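Local structure of monoacylglycerol lipase (Palaeococcus ferrophilus, 6QE2) at residues 2-7 / 51-56; 16-21 / 43-48; 47-52 / 59-64; 81-86 / 102-107; 89-94 / 112-117. The protein hydrolyses monoacylglycerols to glycerol and free fatty acids, probably as a serine hydrolase of the alpha/beta-hydrolase fold. One frame throughout, in Å; residues are numbered along the deposited sequence.

Contact 1. Residues 2-7 / 51-56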
# COMPACT_ATOMS: atom_id res chain seq x y z
N GLU A 2 -11.25 -8.41 -15.76
CA GLU A 2 -10.53 -9.61 -15.40
C GLU A 2 -9.15 -9.21 -14.94
O GLU A 2 -8.27 -8.94 -15.74
CB GLU A 2 -10.46 -10.57 -16.59
CG GLU A 2 -11.80 -11.22 -16.88
CD GLU A 2 -11.77 -12.23 -18.01
OE1 GLU A 2 -10.67 -12.67 -18.40
OE2 GLU A 2 -12.85 -12.59 -18.51
N LEU A 3 -8.95 -9.17 -13.63
CA LEU A 3 -7.69 -8.77 -13.07
C LEU A 3 -6.66 -9.87 -13.07
O LEU A 3 -6.96 -11.03 -13.28
CB LEU A 3 -7.87 -8.36 -11.62
CG LEU A 3 -8.79 -7.21 -11.27
CD1 LEU A 3 -8.94 -7.22 -9.77
CD2 LEU A 3 -8.15 -5.92 -11.73
N TYR A 4 -5.42 -9.47 -12.83
CA TYR A 4 -4.35 -10.44 -12.71
C TYR A 4 -4.34 -10.79 -11.23
O TYR A 4 -4.11 -9.93 -10.39
CB TYR A 4 -3.00 -9.85 -13.11
CG TYR A 4 -1.85 -10.64 -12.54
CD1 TYR A 4 -1.41 -11.80 -13.16
CD2 TYR A 4 -1.23 -10.24 -11.36
CE1 TYR A 4 -0.36 -12.53 -12.63
CE2 TYR A 4 -0.19 -10.97 -10.83
CZ TYR A 4 0.24 -12.11 -11.47
OH TYR A 4 1.28 -12.84 -10.94
N ARG A 5 -4.63 -12.04 -10.93
CA ARG A 5 -4.66 -12.52 -9.56
C ARG A 5 -3.79 -13.76 -9.46
O ARG A 5 -3.80 -14.59 -10.36
CB ARG A 5 -6.09 -12.89 -9.14
CG ARG A 5 -7.11 -11.77 -9.28
CD ARG A 5 -8.51 -12.36 -9.30
NE ARG A 5 -9.56 -11.34 -9.28
CZ ARG A 5 -10.25 -10.99 -8.20
NH1 ARG A 5 -10.00 -11.59 -7.04
NH2 ARG A 5 -11.18 -10.06 -8.28
N ALA A 6 -3.04 -13.88 -8.38
CA ALA A 6 -2.19 -15.04 -8.22
C ALA A 6 -2.07 -15.46 -6.77
O ALA A 6 -1.93 -14.63 -5.89
CB ALA A 6 -0.82 -14.77 -8.79
N LYS A 7 -2.14 -16.76 -6.53
CA LYS A 7 -1.96 -17.27 -5.18
C LYS A 7 -0.61 -17.98 -5.10
O LYS A 7 -0.27 -18.78 -5.97
CB LYS A 7 -3.08 -18.23 -4.78
CG LYS A 7 -4.47 -17.60 -4.77
CD LYS A 7 -5.47 -18.52 -4.06
CE LYS A 7 -5.95 -19.64 -4.96
NZ LYS A 7 -7.39 -19.93 -4.71
N HIS A 51 -2.96 -1.21 -13.77
CA HIS A 51 -1.63 -1.43 -13.24
C HIS A 51 -1.15 -2.82 -13.63
O HIS A 51 -1.96 -3.74 -13.79
CB HIS A 51 -1.60 -1.33 -11.71
CG HIS A 51 -1.71 0.08 -11.20
ND1 HIS A 51 -2.91 0.75 -11.13
CD2 HIS A 51 -0.77 0.93 -10.73
CE1 HIS A 51 -2.71 1.96 -10.65
NE2 HIS A 51 -1.42 2.09 -10.39
N GLY A 52 0.17 -2.95 -13.78
CA GLY A 52 0.79 -4.25 -13.95
C GLY A 52 0.18 -5.06 -15.07
O GLY A 52 -0.02 -4.57 -16.19
N LYS A 53 -0.12 -6.33 -14.77
CA LYS A 53 -0.67 -7.26 -15.74
C LYS A 53 -2.19 -7.20 -15.83
O LYS A 53 -2.78 -7.96 -16.62
CB LYS A 53 -0.24 -8.69 -15.39
CG LYS A 53 1.26 -8.87 -15.35
CD LYS A 53 1.63 -10.23 -14.80
CE LYS A 53 3.14 -10.37 -14.66
NZ LYS A 53 3.52 -11.76 -14.28
N SER A 54 -2.83 -6.34 -15.05
CA SER A 54 -4.26 -6.16 -15.13
C SER A 54 -4.61 -5.23 -16.29
O SER A 54 -3.78 -4.43 -16.71
CB SER A 54 -4.79 -5.61 -13.81
OG SER A 54 -4.78 -6.62 -12.81
N PRO A 55 -5.81 -5.33 -16.83
CA PRO A 55 -6.22 -4.47 -17.94
C PRO A 55 -6.60 -3.08 -17.45
O PRO A 55 -6.59 -2.78 -16.26
CB PRO A 55 -7.43 -5.21 -18.53
CG PRO A 55 -7.99 -5.97 -17.39
CD PRO A 55 -6.82 -6.37 -16.53
N GLY A 56 -6.93 -2.22 -18.40
CA GLY A 56 -7.46 -0.91 -18.09
C GLY A 56 -6.47 0.19 -18.40
O GLY A 56 -5.25 -0.01 -18.42
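Tyr-4 and Ser-54 are joined by a nearly straight hydrogen bond: the backbone N of Tyr-4 donates to Ser-54 OG over 2.9 Å, with 171° at the hydrogen. The same hydroxyl is also hydrogen-bonded to the backbone O of Asp-47, so one serine oxygen ties the N-terminal segment to Asp-47 as well as to its own loop. Behind it, a type II' beta turn from His-51 to Ser-54, closed by Ser-54 N to His-51 O, presents Lys-53 and Ser-54 to residues 2-7.

The apolar part is a CH-pi contact. Lys-53, extended beyond CG, runs beside Tyr-4, pointing the same way, and places CD over one ring face, 3.9 Å from the ring centroid and displaced toward the rim near CE1. Tyr-4 CG stands anti to the backbone N (chi1 160°), which sets it beside Lys-53 CB.

Two smaller van der Waals contacts finish the interface. Leu-3 CD2 lies 3.6 Å from Ser-54 OG, and Pro-55 CD rests against Glu-2 O at 3.1 Å. The whole is a surface junction that pins the chain at antiparallel strand 5-8, one of two outermost strands of the alpha/beta-hydrolase sheet, to the loop between strand 42-46 and helix 63-77.

Contact 2. Residues 16-21 / 43-48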
# COMPACT_ATOMS: atom_id res chain seq x y z
N VAL A 16 -2.22 -13.84 3.44
CA VAL A 16 -1.81 -12.45 3.48
C VAL A 16 -2.16 -11.91 2.11
O VAL A 16 -1.75 -12.46 1.11
CB VAL A 16 -0.31 -12.24 3.72
CG1 VAL A 16 0.02 -10.77 3.63
CG2 VAL A 16 0.09 -12.76 5.08
N VAL A 17 -2.97 -10.87 2.07
CA VAL A 17 -3.36 -10.24 0.81
C VAL A 17 -2.41 -9.08 0.59
O VAL A 17 -2.28 -8.22 1.43
CB VAL A 17 -4.80 -9.73 0.83
CG1 VAL A 17 -5.11 -9.02 -0.47
CG2 VAL A 17 -5.77 -10.87 1.05
N LEU A 18 -1.76 -9.07 -0.57
CA LEU A 18 -0.80 -8.05 -0.91
C LEU A 18 -1.42 -6.97 -1.79
O LEU A 18 -1.98 -7.26 -2.82
CB LEU A 18 0.38 -8.68 -1.64
CG LEU A 18 1.35 -7.69 -2.27
CD1 LEU A 18 2.35 -7.23 -1.24
CD2 LEU A 18 2.06 -8.31 -3.45
N VAL A 19 -1.29 -5.72 -1.36
CA VAL A 19 -1.85 -4.58 -2.06
C VAL A 19 -0.74 -3.59 -2.41
O VAL A 19 -0.23 -2.90 -1.55
CB VAL A 19 -2.92 -3.91 -1.19
CG1 VAL A 19 -3.65 -2.83 -1.96
CG2 VAL A 19 -3.90 -4.94 -0.67
N HIS A 20 -0.39 -3.54 -3.70
CA HIS A 20 0.71 -2.68 -4.18
C HIS A 20 0.24 -1.22 -4.26
O HIS A 20 -0.91 -0.88 -3.99
CB HIS A 20 1.27 -3.18 -5.53
CG HIS A 20 0.35 -3.03 -6.72
ND1 HIS A 20 0.07 -1.79 -7.28
CD2 HIS A 20 -0.31 -3.94 -7.47
CE1 HIS A 20 -0.74 -1.95 -8.31
NE2 HIS A 20 -0.98 -3.25 -8.45
N GLY A 21 1.20 -0.36 -4.62
CA GLY A 21 1.00 1.08 -4.63
C GLY A 21 0.84 1.63 -6.04
O GLY A 21 0.76 0.90 -7.03
N VAL A 43 0.04 -16.29 0.11
CA VAL A 43 -0.03 -14.89 -0.29
C VAL A 43 -0.95 -14.80 -1.50
O VAL A 43 -0.78 -15.54 -2.47
CB VAL A 43 1.35 -14.30 -0.62
CG1 VAL A 43 1.21 -12.84 -1.08
CG2 VAL A 43 2.27 -14.39 0.60
N TYR A 44 -1.94 -13.91 -1.42
CA TYR A 44 -2.84 -13.63 -2.52
C TYR A 44 -2.43 -12.29 -3.10
O TYR A 44 -2.53 -11.26 -2.42
CB TYR A 44 -4.30 -13.62 -2.06
CG TYR A 44 -5.32 -13.70 -3.18
CD1 TYR A 44 -5.41 -12.70 -4.14
CD2 TYR A 44 -6.19 -14.77 -3.27
CE1 TYR A 44 -6.33 -12.77 -5.16
CE2 TYR A 44 -7.12 -14.84 -4.29
CZ TYR A 44 -7.19 -13.83 -5.23
OH TYR A 44 -8.11 -13.90 -6.25
N ALA A 45 -1.94 -12.30 -4.33
CA ALA A 45 -1.48 -11.09 -4.99
C ALA A 45 -2.44 -10.73 -6.12
O ALA A 45 -3.05 -11.60 -6.74
CB ALA A 45 -0.07 -11.26 -5.55
N PHE A 46 -2.55 -9.43 -6.39
CA PHE A 46 -3.30 -8.98 -7.54
C PHE A 46 -2.67 -7.68 -8.01
O PHE A 46 -1.99 -6.99 -7.25
CB PHE A 46 -4.79 -8.77 -7.23
CG PHE A 46 -5.07 -7.60 -6.31
CD1 PHE A 46 -5.01 -7.74 -4.93
CD2 PHE A 46 -5.37 -6.35 -6.83
CE1 PHE A 46 -5.26 -6.67 -4.09
CE2 PHE A 46 -5.61 -5.26 -5.99
CZ PHE A 46 -5.55 -5.43 -4.62
N ASP A 47 -2.90 -7.35 -9.28
CA ASP A 47 -2.52 -6.05 -9.81
C ASP A 47 -3.78 -5.20 -9.92
O ASP A 47 -4.80 -5.66 -10.43
CB ASP A 47 -1.82 -6.20 -11.17
CG ASP A 47 -0.41 -6.75 -11.03
OD1 ASP A 47 0.06 -6.93 -9.89
OD2 ASP A 47 0.25 -7.00 -12.07
N TRP A 48 -3.71 -3.98 -9.39
CA TRP A 48 -4.82 -3.05 -9.46
C TRP A 48 -5.28 -2.85 -10.90
O TRP A 48 -4.48 -2.99 -11.83
CB TRP A 48 -4.44 -1.68 -8.92
CG TRP A 48 -4.24 -1.51 -7.45
CD1 TRP A 48 -3.43 -2.24 -6.63
CD2 TRP A 48 -4.79 -0.46 -6.64
NE1 TRP A 48 -3.47 -1.74 -5.35
CE2 TRP A 48 -4.29 -0.64 -5.33
CE3 TRP A 48 -5.66 0.60 -6.89
CZ2 TRP A 48 -4.64 0.21 -4.28
CZ3 TRP A 48 -6.00 1.45 -5.85
CH2 TRP A 48 -5.49 1.24 -4.55
O HOH W 1 -1.38 -5.86 -5.02
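Strands 16-19 and 43-46 run parallel, 4.7 Å apart at closest approach and 24° from exact alignment, with Tyr-44 bonded through both its N and its O: the N donates to Val-16 O (2.9 Å) and the O accepts from Leu-18 N (3.0 Å). Beyond Leu-18 the strands part, and a water bridges them, donating to Leu-18 O and Phe-46 O and accepting from His-20 N. It also sits over the centre of one face of the Phe-46 ring.

Leu-18 packs on Val-43 and Ala-45 on one face of the sheet, while Val-17 meets Tyr-44 on the other. With CG between its backbone N and carbonyl carbon (chi1 69°), Phe-46 turns toward strand 16-19, where ring atom CE1 lies 4.1 Å from Val-19 CG2.

His-20 is fixed at both ring nitrogens. ND1 donates to Gly-21 O in the ring plane (2.8 Å); NE2 accepts from Trp-48 N at 3.0 Å, the donor tilted 31° out of that plane. Trp-48 CD1 stands over one face of the imidazole, 3.2 Å from CE1, the two rings obliquely inclined. Val-19 CG1 touches the indole at NE1 (3.6 Å).

This is the parallel pairing of a beta-alpha-beta unit, strand 15-19, helix 30-38 and strand 42-46, in the central sheet of an alpha/beta-hydrolase fold.

Contact 3. Residues 47-52 / 59-64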
# COMPACT_ATOMS: atom_id res chain seq x y z
N ASP A 47 -2.90 -7.35 -9.28
CA ASP A 47 -2.52 -6.05 -9.81
C ASP A 47 -3.78 -5.20 -9.92
O ASP A 47 -4.80 -5.66 -10.43
CB ASP A 47 -1.82 -6.20 -11.17
CG ASP A 47 -0.41 -6.75 -11.03
OD1 ASP A 47 0.06 -6.93 -9.89
OD2 ASP A 47 0.25 -7.00 -12.07
N TRP A 48 -3.71 -3.98 -9.39
CA TRP A 48 -4.82 -3.05 -9.46
C TRP A 48 -5.28 -2.85 -10.90
O TRP A 48 -4.48 -2.99 -11.83
CB TRP A 48 -4.44 -1.68 -8.92
CG TRP A 48 -4.24 -1.51 -7.45
CD1 TRP A 48 -3.43 -2.24 -6.63
CD2 TRP A 48 -4.79 -0.46 -6.64
NE1 TRP A 48 -3.47 -1.74 -5.35
CE2 TRP A 48 -4.29 -0.64 -5.33
CE3 TRP A 48 -5.66 0.60 -6.89
CZ2 TRP A 48 -4.64 0.21 -4.28
CZ3 TRP A 48 -6.00 1.45 -5.85
CH2 TRP A 48 -5.49 1.24 -4.55
N PRO A 49 -6.54 -2.48 -11.12
CA PRO A 49 -6.95 -2.01 -12.44
C PRO A 49 -6.02 -0.90 -12.91
O PRO A 49 -5.59 -0.06 -12.12
CB PRO A 49 -8.38 -1.49 -12.20
CG PRO A 49 -8.85 -2.23 -10.98
CD PRO A 49 -7.64 -2.45 -10.13
N GLY A 50 -5.68 -0.93 -14.19
CA GLY A 50 -4.78 0.09 -14.72
C GLY A 50 -3.36 -0.03 -14.25
O GLY A 50 -2.60 0.94 -14.32
N HIS A 51 -2.96 -1.21 -13.77
CA HIS A 51 -1.63 -1.43 -13.24
C HIS A 51 -1.15 -2.82 -13.63
O HIS A 51 -1.96 -3.74 -13.79
CB HIS A 51 -1.60 -1.33 -11.71
CG HIS A 51 -1.71 0.08 -11.20
ND1 HIS A 51 -2.91 0.75 -11.13
CD2 HIS A 51 -0.77 0.93 -10.73
CE1 HIS A 51 -2.71 1.96 -10.65
NE2 HIS A 51 -1.42 2.09 -10.39
N GLY A 52 0.17 -2.95 -13.78
CA GLY A 52 0.79 -4.25 -13.95
C GLY A 52 0.18 -5.06 -15.07
O GLY A 52 -0.02 -4.57 -16.19
N GLY A 59 -3.28 3.74 -14.62
CA GLY A 59 -3.47 4.67 -13.53
C GLY A 59 -4.90 5.09 -13.27
O GLY A 59 -5.11 6.00 -12.47
N HIS A 60 -5.85 4.47 -13.95
CA HIS A 60 -7.24 4.81 -13.78
C HIS A 60 -7.97 3.79 -12.94
O HIS A 60 -8.36 2.74 -13.43
CB HIS A 60 -7.93 4.92 -15.13
CG HIS A 60 -9.34 5.42 -15.04
ND1 HIS A 60 -9.70 6.44 -14.20
CD2 HIS A 60 -10.46 5.04 -15.69
CE1 HIS A 60 -11.00 6.67 -14.33
NE2 HIS A 60 -11.48 5.84 -15.22
N THR A 61 -8.14 4.13 -11.67
CA THR A 61 -8.81 3.31 -10.68
C THR A 61 -9.10 4.14 -9.43
O THR A 61 -9.08 5.36 -9.48
CB THR A 61 -7.97 2.06 -10.32
OG1 THR A 61 -8.68 1.25 -9.39
CG2 THR A 61 -6.64 2.47 -9.75
N SER A 62 -9.38 3.49 -8.32
CA SER A 62 -9.66 4.21 -7.09
C SER A 62 -9.41 3.35 -5.87
O SER A 62 -9.33 2.15 -5.98
CB SER A 62 -11.11 4.71 -7.06
OG SER A 62 -12.02 3.66 -6.95
N VAL A 63 -9.32 3.98 -4.71
CA VAL A 63 -9.11 3.25 -3.48
C VAL A 63 -10.35 2.40 -3.19
O VAL A 63 -10.24 1.28 -2.73
CB VAL A 63 -8.86 4.19 -2.30
CG1 VAL A 63 -8.90 3.41 -1.00
CG2 VAL A 63 -7.53 4.91 -2.46
N GLU A 64 -11.52 2.96 -3.45
CA GLU A 64 -12.78 2.27 -3.29
C GLU A 64 -12.84 1.02 -4.18
O GLU A 64 -13.34 -0.00 -3.78
CB GLU A 64 -13.93 3.22 -3.58
CG GLU A 64 -14.06 4.34 -2.57
CD GLU A 64 -13.15 5.53 -2.84
OE1 GLU A 64 -12.43 5.54 -3.83
OE2 GLU A 64 -13.17 6.47 -2.04
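Trp-48 and Thr-61 meet within the loop that links strand 42-46 to helix 63-77, where the chain folds back on itself just ahead of the helix. Thr-61 is central to the packing. Its CG2, between the backbone N and the carbonyl carbon, reaches the indole edge at Trp-48 CE3 (3.6 Å) and also approaches the edge of the His-51 ring at CE1. Thr-61 OG1, anti to the backbone N (chi1 -178°), lies 3.8 Å from Pro-49 CG and is hydrogen-bonded to Glu-65. Farther along the indole, Trp-48 CZ3 stands 3.4 Å from Ser-62 O.

The polar link is between backbones: Gly-59 N donates to Gly-50 O over 2.9 Å, in the carbonyl plane and on a lone pair. Gly-50 lies in the type II turn from Trp-48 to His-51; a side chain there would press on Gly-59 N and His-60 N. Within this turn His-51 ND1 donates to Pro-49 O at 3.0 Å, with the acceptor in the imidazole plane, which fixes the ring's rotation.

An alanine in place of Trp-48 would probably leave Thr-61 CG2 and Ser-62 O without their aromatic neighbour and open a gap beside the loop.

Ser-62 is the N-cap of helix 63-77, its OG hydrogen-bonded to Glu-65 N, and the indole touches Ala-66 of that helix and Leu-88 and Thr-92 of helix 88-99, while helix 171-186 covers Thr-61 through Leu-173.

Contact 4. Residues 81-86 / 102-107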
# COMPACT_ATOMS: atom_id res chain seq x y z
N PRO A 81 -8.18 -12.78 6.21
CA PRO A 81 -6.74 -12.70 5.96
C PRO A 81 -6.06 -11.60 6.72
O PRO A 81 -6.72 -10.75 7.33
CB PRO A 81 -6.67 -12.43 4.46
CG PRO A 81 -7.87 -11.47 4.28
CD PRO A 81 -8.94 -11.88 5.29
N PHE A 82 -4.74 -11.64 6.72
CA PHE A 82 -3.97 -10.43 6.99
C PHE A 82 -3.87 -9.60 5.72
O PHE A 82 -3.89 -10.14 4.61
CB PHE A 82 -2.57 -10.78 7.49
CG PHE A 82 -2.55 -11.39 8.86
CD1 PHE A 82 -2.54 -12.77 9.02
CD2 PHE A 82 -2.52 -10.59 9.99
CE1 PHE A 82 -2.51 -13.33 10.29
CE2 PHE A 82 -2.49 -11.15 11.25
CZ PHE A 82 -2.49 -12.52 11.40
N LEU A 83 -3.74 -8.28 5.88
CA LEU A 83 -3.50 -7.39 4.75
C LEU A 83 -2.10 -6.79 4.85
O LEU A 83 -1.66 -6.39 5.93
CB LEU A 83 -4.52 -6.25 4.71
CG LEU A 83 -6.00 -6.60 4.70
CD1 LEU A 83 -6.82 -5.31 4.63
CD2 LEU A 83 -6.32 -7.49 3.52
N PHE A 84 -1.40 -6.73 3.72
CA PHE A 84 -0.15 -5.99 3.59
C PHE A 84 -0.27 -5.04 2.42
O PHE A 84 -0.55 -5.47 1.30
CB PHE A 84 1.05 -6.92 3.38
CG PHE A 84 2.33 -6.17 3.14
CD1 PHE A 84 3.11 -5.75 4.21
CD2 PHE A 84 2.74 -5.84 1.86
CE1 PHE A 84 4.27 -5.03 4.00
CE2 PHE A 84 3.90 -5.12 1.65
CZ PHE A 84 4.66 -4.72 2.72
N GLY A 85 -0.04 -3.75 2.66
CA GLY A 85 -0.11 -2.77 1.61
C GLY A 85 1.04 -1.79 1.70
O GLY A 85 1.54 -1.49 2.79
N HIS A 86 1.47 -1.29 0.54
CA HIS A 86 2.56 -0.32 0.47
C HIS A 86 2.09 0.96 -0.22
O HIS A 86 1.52 0.91 -1.31
CB HIS A 86 3.76 -0.89 -0.26
CG HIS A 86 4.79 0.14 -0.61
ND1 HIS A 86 5.61 0.72 0.33
CD2 HIS A 86 5.12 0.70 -1.80
CE1 HIS A 86 6.41 1.59 -0.26
NE2 HIS A 86 6.12 1.61 -1.55
N ASP A 102 -14.24 -6.01 10.87
CA ASP A 102 -14.26 -7.37 11.38
C ASP A 102 -13.89 -8.46 10.38
O ASP A 102 -13.99 -9.63 10.69
CB ASP A 102 -15.65 -7.68 11.96
CG ASP A 102 -16.07 -6.68 13.02
OD1 ASP A 102 -15.24 -6.31 13.86
OD2 ASP A 102 -17.24 -6.27 13.03
N LYS A 103 -13.45 -8.06 9.19
CA LYS A 103 -13.12 -9.02 8.14
C LYS A 103 -11.66 -9.44 8.00
O LYS A 103 -11.35 -10.28 7.17
CB LYS A 103 -13.63 -8.49 6.80
CG LYS A 103 -15.13 -8.45 6.69
CD LYS A 103 -15.58 -7.92 5.34
CE LYS A 103 -15.31 -8.90 4.21
NZ LYS A 103 -16.12 -10.14 4.38
N ILE A 104 -10.76 -8.88 8.80
CA ILE A 104 -9.35 -9.21 8.69
C ILE A 104 -8.71 -9.57 10.02
O ILE A 104 -9.22 -9.24 11.06
CB ILE A 104 -8.57 -8.03 8.08
CG1 ILE A 104 -8.69 -6.81 8.98
CG2 ILE A 104 -9.07 -7.71 6.69
CD1 ILE A 104 -7.81 -5.65 8.58
N MET A 105 -7.58 -10.28 9.95
CA MET A 105 -6.83 -10.66 11.14
C MET A 105 -5.88 -9.58 11.61
O MET A 105 -5.45 -9.61 12.77
CB MET A 105 -6.02 -11.93 10.87
CG MET A 105 -6.84 -13.17 10.58
SD MET A 105 -7.95 -13.53 11.94
CE MET A 105 -6.78 -13.94 13.23
N GLY A 106 -5.56 -8.63 10.75
CA GLY A 106 -4.55 -7.63 11.05
C GLY A 106 -4.13 -6.93 9.77
O GLY A 106 -4.39 -7.39 8.66
N VAL A 107 -3.47 -5.79 9.94
CA VAL A 107 -3.09 -4.97 8.80
C VAL A 107 -1.66 -4.47 8.99
O VAL A 107 -1.30 -3.97 10.06
CB VAL A 107 -4.07 -3.80 8.56
CG1 VAL A 107 -4.26 -2.95 9.82
CG2 VAL A 107 -3.60 -2.95 7.41
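Pro-81 O takes a hydrogen bond from Met-105 N at 2.8 Å, the donor lying 42° above the carbonyl plane. It lies at the edge of the parallel pairing of strands 82-86 and 106-110, the two strands of a beta-alpha-beta unit that crosses over through helix 88-99. The next bond, Leu-83 N to Gly-106 O at 3.0 Å, carries the pairing into the sheet, where Leu-83 is in register with Val-107.

On one side of the strands Phe-82 covers Met-105 and Gly-106. Met-105 CB sits over the centre of its ring, 3.6 Å from the centroid and 11° off the normal, a CH-pi contact; the rest of the methionine, bent at chi2 and chi3, leads away. Gly-106 passes close to the ring at Phe-82 CD2, and a side chain there would press on that atom. An alanine in place of Phe-82 would probably leave Met-105 CB without its aromatic cover and open a gap toward Trp-252 and Leu-253 of helix 242-256.

Leu-83 points to the other side, near Val-93 of helix 88-99. There Ile-104 meets it at about a right angle: with CG2 anti to its own carbonyl carbon, the isoleucine sets that methyl 3.8 Å from Leu-83 CG.

Contact 5. Residues 89-94 / 112-117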
# COMPACT_ATOMS: atom_id res chain seq x y z
N GLY A 89 -1.13 1.46 -1.50
CA GLY A 89 -1.71 0.21 -1.00
C GLY A 89 -1.77 0.19 0.52
O GLY A 89 -2.71 -0.36 1.11
N GLY A 90 -0.85 0.93 1.18
CA GLY A 90 -0.91 1.04 2.63
C GLY A 90 -2.09 1.86 3.09
O GLY A 90 -2.77 1.51 4.05
N LEU A 91 -2.36 2.98 2.40
CA LEU A 91 -3.58 3.73 2.66
C LEU A 91 -4.81 2.86 2.45
O LEU A 91 -5.74 2.88 3.26
CB LEU A 91 -3.63 4.96 1.76
CG LEU A 91 -4.95 5.73 1.74
CD1 LEU A 91 -5.30 6.27 3.11
CD2 LEU A 91 -4.89 6.85 0.71
N THR A 92 -4.80 2.07 1.38
CA THR A 92 -5.95 1.22 1.05
C THR A 92 -6.22 0.19 2.14
O THR A 92 -7.38 -0.02 2.53
CB THR A 92 -5.70 0.55 -0.30
OG1 THR A 92 -5.55 1.56 -1.32
CG2 THR A 92 -6.86 -0.37 -0.68
N VAL A 93 -5.18 -0.47 2.65
CA VAL A 93 -5.43 -1.51 3.65
C VAL A 93 -5.85 -0.89 4.98
O VAL A 93 -6.64 -1.48 5.72
CB VAL A 93 -4.21 -2.44 3.79
CG1 VAL A 93 -3.97 -3.17 2.49
CG2 VAL A 93 -2.95 -1.67 4.20
N ILE A 94 -5.37 0.32 5.29
CA ILE A 94 -5.86 1.02 6.46
C ILE A 94 -7.34 1.36 6.30
O ILE A 94 -8.15 1.17 7.21
CB ILE A 94 -5.00 2.27 6.73
CG1 ILE A 94 -3.61 1.84 7.20
CG2 ILE A 94 -5.67 3.18 7.76
CD1 ILE A 94 -2.58 2.94 7.17
N PRO A 112 2.48 4.06 4.38
CA PRO A 112 1.14 4.38 3.89
C PRO A 112 1.00 5.86 3.59
O PRO A 112 1.61 6.72 4.24
CB PRO A 112 0.23 3.94 5.04
CG PRO A 112 1.10 4.01 6.25
CD PRO A 112 2.47 3.62 5.79
N ALA A 113 0.20 6.16 2.57
CA ALA A 113 -0.03 7.54 2.12
C ALA A 113 -1.00 8.21 3.09
O ALA A 113 -2.21 8.17 2.91
CB ALA A 113 -0.55 7.55 0.69
N LEU A 114 -0.45 8.84 4.13
CA LEU A 114 -1.24 9.45 5.19
C LEU A 114 -0.97 10.94 5.36
O LEU A 114 -1.60 11.59 6.21
CB LEU A 114 -0.99 8.73 6.52
CG LEU A 114 -1.45 7.27 6.55
CD1 LEU A 114 -0.93 6.57 7.79
CD2 LEU A 114 -2.97 7.19 6.50
N ALA A 115 -0.02 11.49 4.61
CA ALA A 115 0.30 12.91 4.64
C ALA A 115 0.75 13.30 3.24
O ALA A 115 1.39 12.51 2.54
CB ALA A 115 1.39 13.22 5.67
N LYS A 116 0.39 14.52 2.84
CA LYS A 116 0.78 15.03 1.53
C LYS A 116 2.29 15.19 1.46
O LYS A 116 2.94 15.60 2.42
CB LYS A 116 0.10 16.38 1.30
CG LYS A 116 0.36 17.02 -0.05
CD LYS A 116 -0.34 18.36 -0.16
CE LYS A 116 0.41 19.45 0.59
NZ LYS A 116 1.82 19.54 0.13
N SER A 117 2.86 14.87 0.30
CA SER A 117 4.27 15.14 0.09
C SER A 117 4.51 16.64 0.00
O SER A 117 3.69 17.36 -0.58
CB SER A 117 4.75 14.47 -1.20
OG SER A 117 6.07 14.88 -1.52
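Ile-94 CG1 stands anti to the carbonyl carbon (chi1 -70°), and an extended chi2 of 166° carries CD1 to Pro-112; in Leu-91, a chi1 of 170° sets CG, anti to the backbone N, beside Ala-113 O. Ile-94 CD1 lies 3.7 Å from Pro-112 CB and touches the proline ring again at CG, the two side chains meeting obliquely. The same methyl reaches Leu-114 CD1 at 4.0 Å, so one isoleucine tip bridges two residues of the loop.

Leu-91 packs against Ala-113. Its CD1 comes within 3.6 Å of Ala-113 O, with CB and CD2 nearly as close, and this buried carbonyl oxygen has no polar partner in the model. Leu-91 CD1 meets Leu-114 CD2 at 4.2 Å. Gly-90 lets the backbones approach to 4.1 Å between its CA and Pro-112 CA; a CB on it would clash with Pro-112 CA.

Ala-184 of helix 171-186 touches Leu-91 and Leu-114, and Leu-214 of helix 209-217 touches Ile-94 and Leu-114. A bound lauryl dimethylamine-N-oxide touches Ala-113, whose backbone N is hydrogen-bonded to Ser-87. The arrangement is that of a helix starting at a probable nucleophile elbow (GxSxG), packed on the loop following strand 106-110 beside the presumed active site of an alpha/beta-hydrolase.

Overall arrangement
Contacts 1, 2 and 4 lie on one mixed sheet, in which strands 5-8, 42-46, 15-19, 82-86 and 106-110 are successive neighbours. Contact 2 is nested within the loop closed by contact 1, and contact 3 follows directly, sharing His-51 and Gly-52 with contact 1 and Asp-47 and Trp-48 with contact 2. Contacts 4 and 5 come later and interlock, since their segments alternate along the chain; their centres are 14 Å apart, and Val-93 packs against Val-107 and Leu-83. Contacts 1 and 5 are farthest apart, about 21 Å between centres. The series thus runs from strand 5-8, at one edge of the sheet, to the probable nucleophile elbow, with Trp-48 bridging to Thr-92 of helix 88-99.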